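ABC sugar (Ribose) transporter, periplasmic substrate-binding subunit (Rhodobacter sphaeroides, PDB 3L49) probably binds a sugar in the periplasm and delivers it to the membrane part of an ABC transporter. Local coordinates at residues G124-F134 with D156-V167. Sequence-based numbering, arbitrary orientation.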
loop_
_atom_site.group_PDB
_atom_site.type_symbol
_atom_site.label_atom_id
_atom_site.label_comp_id
_atom_site.label_asym_id
_atom_site.label_seq_id
_atom_site.Cartn_x
_atom_site.Cartn_y
_atom_site.Cartn_z
ATOM N N GLY A 124 -17.586 11.543 -16.016
ATOM C CA GLY A 124 -16.976 12.864 -16.109
ATOM C C GLY A 124 -17.575 13.929 -15.210
ATOM O O GLY A 124 -17.178 15.093 -15.277
ATOM N N LYS A 125 -18.518 13.531 -14.360
ATOM C CA LYS A 125 -19.176 14.459 -13.444
ATOM C C LYS A 125 -19.460 13.775 -12.105
ATOM O O LYS A 125 -19.854 12.601 -12.067
ATOM C CB LYS A 125 -20.478 14.988 -14.070
ATOM C CG LYS A 125 -20.960 16.336 -13.526
ATOM C CD LYS A 125 -21.990 16.197 -12.405
ATOM C CE LYS A 125 -22.307 17.544 -11.768
ATOM N NZ LYS A 125 -23.052 18.452 -12.690
ATOM N N GLY A 126 -19.252 14.519 -11.018
ATOM C CA GLY A 126 -19.620 14.077 -9.671
ATOM C C GLY A 126 -18.556 14.360 -8.636
ATOM O O GLY A 126 -17.413 14.657 -8.983
ATOM N N ASN A 127 -18.930 14.253 -7.361
ATOM C CA ASN A 127 -18.005 14.536 -6.258
ATOM C C ASN A 127 -17.411 13.287 -5.603
ATOM O O ASN A 127 -18.030 12.228 -5.591
ATOM C CB ASN A 127 -18.662 15.438 -5.217
ATOM C CG ASN A 127 -19.251 16.696 -5.827
ATOM O OD1 ASN A 127 -18.601 17.382 -6.620
ATOM N ND2 ASN A 127 -20.492 17.003 -5.462
ATOM N N VAL A 128 -16.205 13.430 -5.065
ATOM C CA VAL A 128 -15.403 12.296 -4.634
ATOM C C VAL A 128 -14.958 12.478 -3.193
ATOM O O VAL A 128 -14.235 13.428 -2.869
ATOM C CB VAL A 128 -14.146 12.086 -5.548
ATOM C CG1 VAL A 128 -13.208 11.014 -4.984
ATOM C CG2 VAL A 128 -14.551 11.714 -6.961
ATOM N N LEU A 129 -15.391 11.553 -2.341
ATOM C CA LEU A 129 -14.914 11.467 -0.969
ATOM C C LEU A 129 -13.560 10.757 -0.924
ATOM O O LEU A 129 -13.430 9.639 -1.417
ATOM C CB LEU A 129 -15.934 10.716 -0.116
ATOM C CG LEU A 129 -15.713 10.754 1.396
ATOM C CD1 LEU A 129 -15.682 12.199 1.903
ATOM C CD2 LEU A 129 -16.778 9.930 2.114
ATOM N N VAL A 130 -12.564 11.404 -0.319
ATOM C CA VAL A 130 -11.182 10.908 -0.335
ATOM C C VAL A 130 -10.636 10.646 1.065
ATOM O O VAL A 130 -10.644 11.529 1.917
ATOM C CB VAL A 130 -10.212 11.892 -1.096
ATOM C CG1 VAL A 130 -8.740 11.521 -0.885
ATOM C CG2 VAL A 130 -10.516 11.916 -2.568
ATOM N N PHE A 131 -10.150 9.429 1.282
ATOM C CA PHE A 131 -9.413 9.093 2.487
ATOM C C PHE A 131 -7.917 9.248 2.228
ATOM O O PHE A 131 -7.359 8.560 1.371
ATOM C CB PHE A 131 -9.730 7.664 2.916
ATOM C CG PHE A 131 -11.065 7.512 3.578
ATOM C CD1 PHE A 131 -12.236 7.475 2.823
ATOM C CD2 PHE A 131 -11.155 7.398 4.961
ATOM C CE1 PHE A 131 -13.470 7.333 3.433
ATOM C CE2 PHE A 131 -12.381 7.254 5.582
ATOM C CZ PHE A 131 -13.544 7.218 4.818
ATOM N N ASN A 132 -7.277 10.149 2.972
ATOM C CA ASN A 132 -5.862 10.466 2.769
ATOM C C ASN A 132 -5.075 10.551 4.083
ATOM O O ASN A 132 -4.498 11.586 4.420
ATOM C CB ASN A 132 -5.731 11.767 1.955
ATOM C CG ASN A 132 -4.319 12.008 1.444
ATOM O OD1 ASN A 132 -3.529 11.072 1.263
ATOM N ND2 ASN A 132 -3.991 13.271 1.216
ATOM N N GLY A 133 -5.050 9.447 4.819
ATOM C CA GLY A 133 -4.433 9.424 6.136
ATOM C C GLY A 133 -3.057 8.793 6.173
ATOM O O GLY A 133 -2.482 8.607 7.254
ATOM N N PHE A 134 -2.522 8.468 4.998
ATOM C CA PHE A 134 -1.262 7.726 4.904
ATOM C C PHE A 134 -0.293 8.318 3.888
ATOM O O PHE A 134 0.577 7.613 3.379
ATOM C CB PHE A 134 -1.536 6.245 4.600
ATOM C CG PHE A 134 -2.064 5.473 5.781
ATOM C CD1 PHE A 134 -3.430 5.241 5.921
ATOM C CD2 PHE A 134 -1.193 4.993 6.761
ATOM C CE1 PHE A 134 -3.923 4.530 7.023
ATOM C CE2 PHE A 134 -1.672 4.280 7.862
ATOM C CZ PHE A 134 -3.040 4.049 7.995
ATOM N N ASP A 156 -15.569 18.999 -13.680
ATOM C CA ASP A 156 -16.812 18.586 -13.025
ATOM C C ASP A 156 -16.643 17.375 -12.104
ATOM O O ASP A 156 -17.623 16.878 -11.543
ATOM C CB ASP A 156 -17.910 18.316 -14.062
ATOM C CG ASP A 156 -18.622 19.582 -14.517
ATOM O OD1 ASP A 156 -18.496 20.631 -13.846
ATOM O OD2 ASP A 156 -19.324 19.525 -15.549
ATOM N N VAL A 157 -15.406 16.900 -11.960
ATOM C CA VAL A 157 -15.085 15.873 -10.968
ATOM C C VAL A 157 -14.261 16.503 -9.859
ATOM O O VAL A 157 -13.106 16.866 -10.070
ATOM C CB VAL A 157 -14.333 14.657 -11.558
ATOM C CG1 VAL A 157 -14.073 13.626 -10.478
ATOM C CG2 VAL A 157 -15.132 14.028 -12.659
ATOM N N LYS A 158 -14.861 16.630 -8.676
ATOM C CA LYS A 158 -14.223 17.352 -7.575
ATOM C C LYS A 158 -14.075 16.537 -6.290
ATOM O O LYS A 158 -14.887 15.660 -5.995
ATOM C CB LYS A 158 -14.946 18.675 -7.321
ATOM C CG LYS A 158 -14.494 19.793 -8.266
ATOM C CD LYS A 158 -15.423 21.000 -8.241
ATOM C CE LYS A 158 -16.681 20.756 -9.068
ATOM N NZ LYS A 158 -17.461 22.006 -9.273
ATOM N N ILE A 159 -13.009 16.828 -5.551
ATOM C CA ILE A 159 -12.742 16.224 -4.251
ATOM C C ILE A 159 -13.438 17.060 -3.174
ATOM O O ILE A 159 -13.185 18.270 -3.068
ATOM C CB ILE A 159 -11.212 16.151 -3.993
ATOM C CG1 ILE A 159 -10.572 15.156 -4.962
ATOM C CG2 ILE A 159 -10.901 15.768 -2.550
ATOM C CD1 ILE A 159 -9.063 15.228 -5.044
ATOM N N ILE A 160 -14.323 16.435 -2.392
ATOM C CA ILE A 160 -15.000 17.166 -1.310
ATOM C C ILE A 160 -14.097 17.466 -0.112
ATOM O O ILE A 160 -13.251 16.656 0.276
ATOM C CB ILE A 160 -16.380 16.564 -0.874
ATOM C CG1 ILE A 160 -16.463 15.055 -1.146
ATOM C CG2 ILE A 160 -17.526 17.335 -1.553
ATOM C CD1 ILE A 160 -17.891 14.503 -1.385
ATOM N N GLU A 161 -14.274 18.664 0.438
ATOM C CA GLU A 161 -13.483 19.139 1.566
ATOM C C GLU A 161 -14.239 18.871 2.867
ATOM O O GLU A 161 -15.442 19.117 2.938
ATOM C CB GLU A 161 -13.194 20.642 1.425
ATOM C CG GLU A 161 -12.709 21.087 0.036
ATOM C CD GLU A 161 -11.299 20.598 -0.308
ATOM O OE1 GLU A 161 -10.458 20.468 0.608
ATOM O OE2 GLU A 161 -11.030 20.358 -1.506
ATOM N N PRO A 162 -13.544 18.344 3.895
ATOM C CA PRO A 162 -12.140 17.940 3.878
ATOM C C PRO A 162 -11.939 16.481 3.467
ATOM O O PRO A 162 -12.902 15.737 3.283
ATOM C CB PRO A 162 -11.707 18.143 5.337
ATOM C CG PRO A 162 -12.956 17.909 6.138
ATOM C CD PRO A 162 -14.152 18.133 5.224
ATOM N N GLU A 163 -10.684 16.091 3.306
ATOM C CA GLU A 163 -10.361 14.703 3.080
ATOM C C GLU A 163 -10.385 14.009 4.417
ATOM O O GLU A 163 -9.952 14.566 5.422
ATOM C CB GLU A 163 -8.986 14.556 2.436
ATOM C CG GLU A 163 -8.964 14.920 0.966
ATOM C CD GLU A 163 -7.601 15.388 0.499
ATOM O OE1 GLU A 163 -7.571 16.177 -0.470
ATOM O OE2 GLU A 163 -6.572 14.980 1.099
ATOM N N LEU A 164 -10.910 12.792 4.416
ATOM C CA LEU A 164 -11.020 12.003 5.625
ATOM C C LEU A 164 -9.701 11.313 5.914
ATOM O O LEU A 164 -8.876 11.142 5.015
ATOM C CB LEU A 164 -12.162 10.998 5.482
ATOM C CG LEU A 164 -13.515 11.697 5.317
ATOM C CD1 LEU A 164 -14.645 10.689 5.250
ATOM C CD2 LEU A 164 -13.758 12.695 6.451
ATOM N N ARG A 165 -9.488 10.957 7.178
ATOM C CA ARG A 165 -8.275 10.261 7.582
ATOM C C ARG A 165 -8.573 8.796 7.839
ATOM O O ARG A 165 -9.235 8.461 8.828
ATOM C CB ARG A 165 -7.656 10.902 8.832
ATOM C CG ARG A 165 -6.380 11.691 8.574
ATOM C CD ARG A 165 -6.658 13.136 8.170
ATOM N NE ARG A 165 -5.645 13.634 7.240
ATOM C CZ ARG A 165 -5.895 14.068 6.007
ATOM N NH1 ARG A 165 -4.894 14.488 5.243
ATOM N NH2 ARG A 165 -7.138 14.093 5.537
ATOM N N ASP A 166 -8.106 7.928 6.943
ATOM C CA ASP A 166 -8.156 6.492 7.200
ATOM C C ASP A 166 -7.062 6.146 8.208
ATOM O O ASP A 166 -6.013 6.790 8.222
ATOM C CB ASP A 166 -8.094 5.638 5.907
ATOM C CG ASP A 166 -6.978 6.051 4.951
ATOM O OD1 ASP A 166 -6.730 7.260 4.767
ATOM O OD2 ASP A 166 -6.364 5.145 4.349
ATOM N N VAL A 167 -7.322 5.171 9.081
ATOM C CA VAL A 167 -6.435 4.906 10.224
ATOM C C VAL A 167 -6.107 3.427 10.432
ATOM O O VAL A 167 -6.748 2.557 9.860
ATOM C CB VAL A 167 -7.031 5.458 11.557
ATOM C CG1 VAL A 167 -7.232 6.984 11.506
ATOM C CG2 VAL A 167 -8.333 4.741 11.913
HETATM O O HOH W 1 -15.432 17.045 -15.780
HETATM O O HOH W 2 -12.994 13.995 0.763
#
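Leu164 lays its CB over one face of the Phe131 ring, 3.9 Å from the ring centroid, a CH-pi contact in the tightly packed part of the contact, just past the end of strand 157-159. Leu164 CD1 reaches on to Leu129 CD1 at 3.8 Å; branched and aromatic residues suit this face because helix 171-185 covers it through Met182 and Asn178. On the other face Val130 CG2 meets Ile159 CG2 under helix 138-152, beta-branched side chains that favour extended backbone. Strands 126-131 and 157-159 run parallel as a beta-alpha-beta unit at the sheet edge. Backbone hydrogen bonds run from the Gly126-Asp156 pair to the Val128-Ile160 pair; past the loop with cis-Pro162 they resume, two residues out of step, with Leu164 N to Val130 O and Asn132 N to Leu164 O, and a water bridges Val130 N and Ile160 O. At Gly126 a side chain would collide with the carbonyl oxygen of Lys125, so glycine suits.

Asp166 turns CG between its backbone N and carbonyl carbon (chi1 48°), bringing OD1 to Gly133 N at 2.8 Å and beside Phe131 CB at 3.5 Å. Aspartate is short enough to serve Gly133 with OD1 and Trp199 with OD2; with an alanine in its place, both N-H groups would probably lose this acceptor and the loop to Phe134, whose side chain lies about 4 Å from a bound unidentified ligand, would be freer to shift. Glu163, longer, accepts from Asn132 ND2 through OE2 at 3.1 Å, OE1 going to Tyr144.

The opposite end is looser: exposed Lys125 and Asp156 touch through Lys125 CG and Asp156 CB at 3.7 Å, and a water links Gly124 O to Asp156 N. Apolar packing and backbone bonds thus hold the strands, while two carboxylates, each shared between two donors, probably steady the loop carrying Phe134.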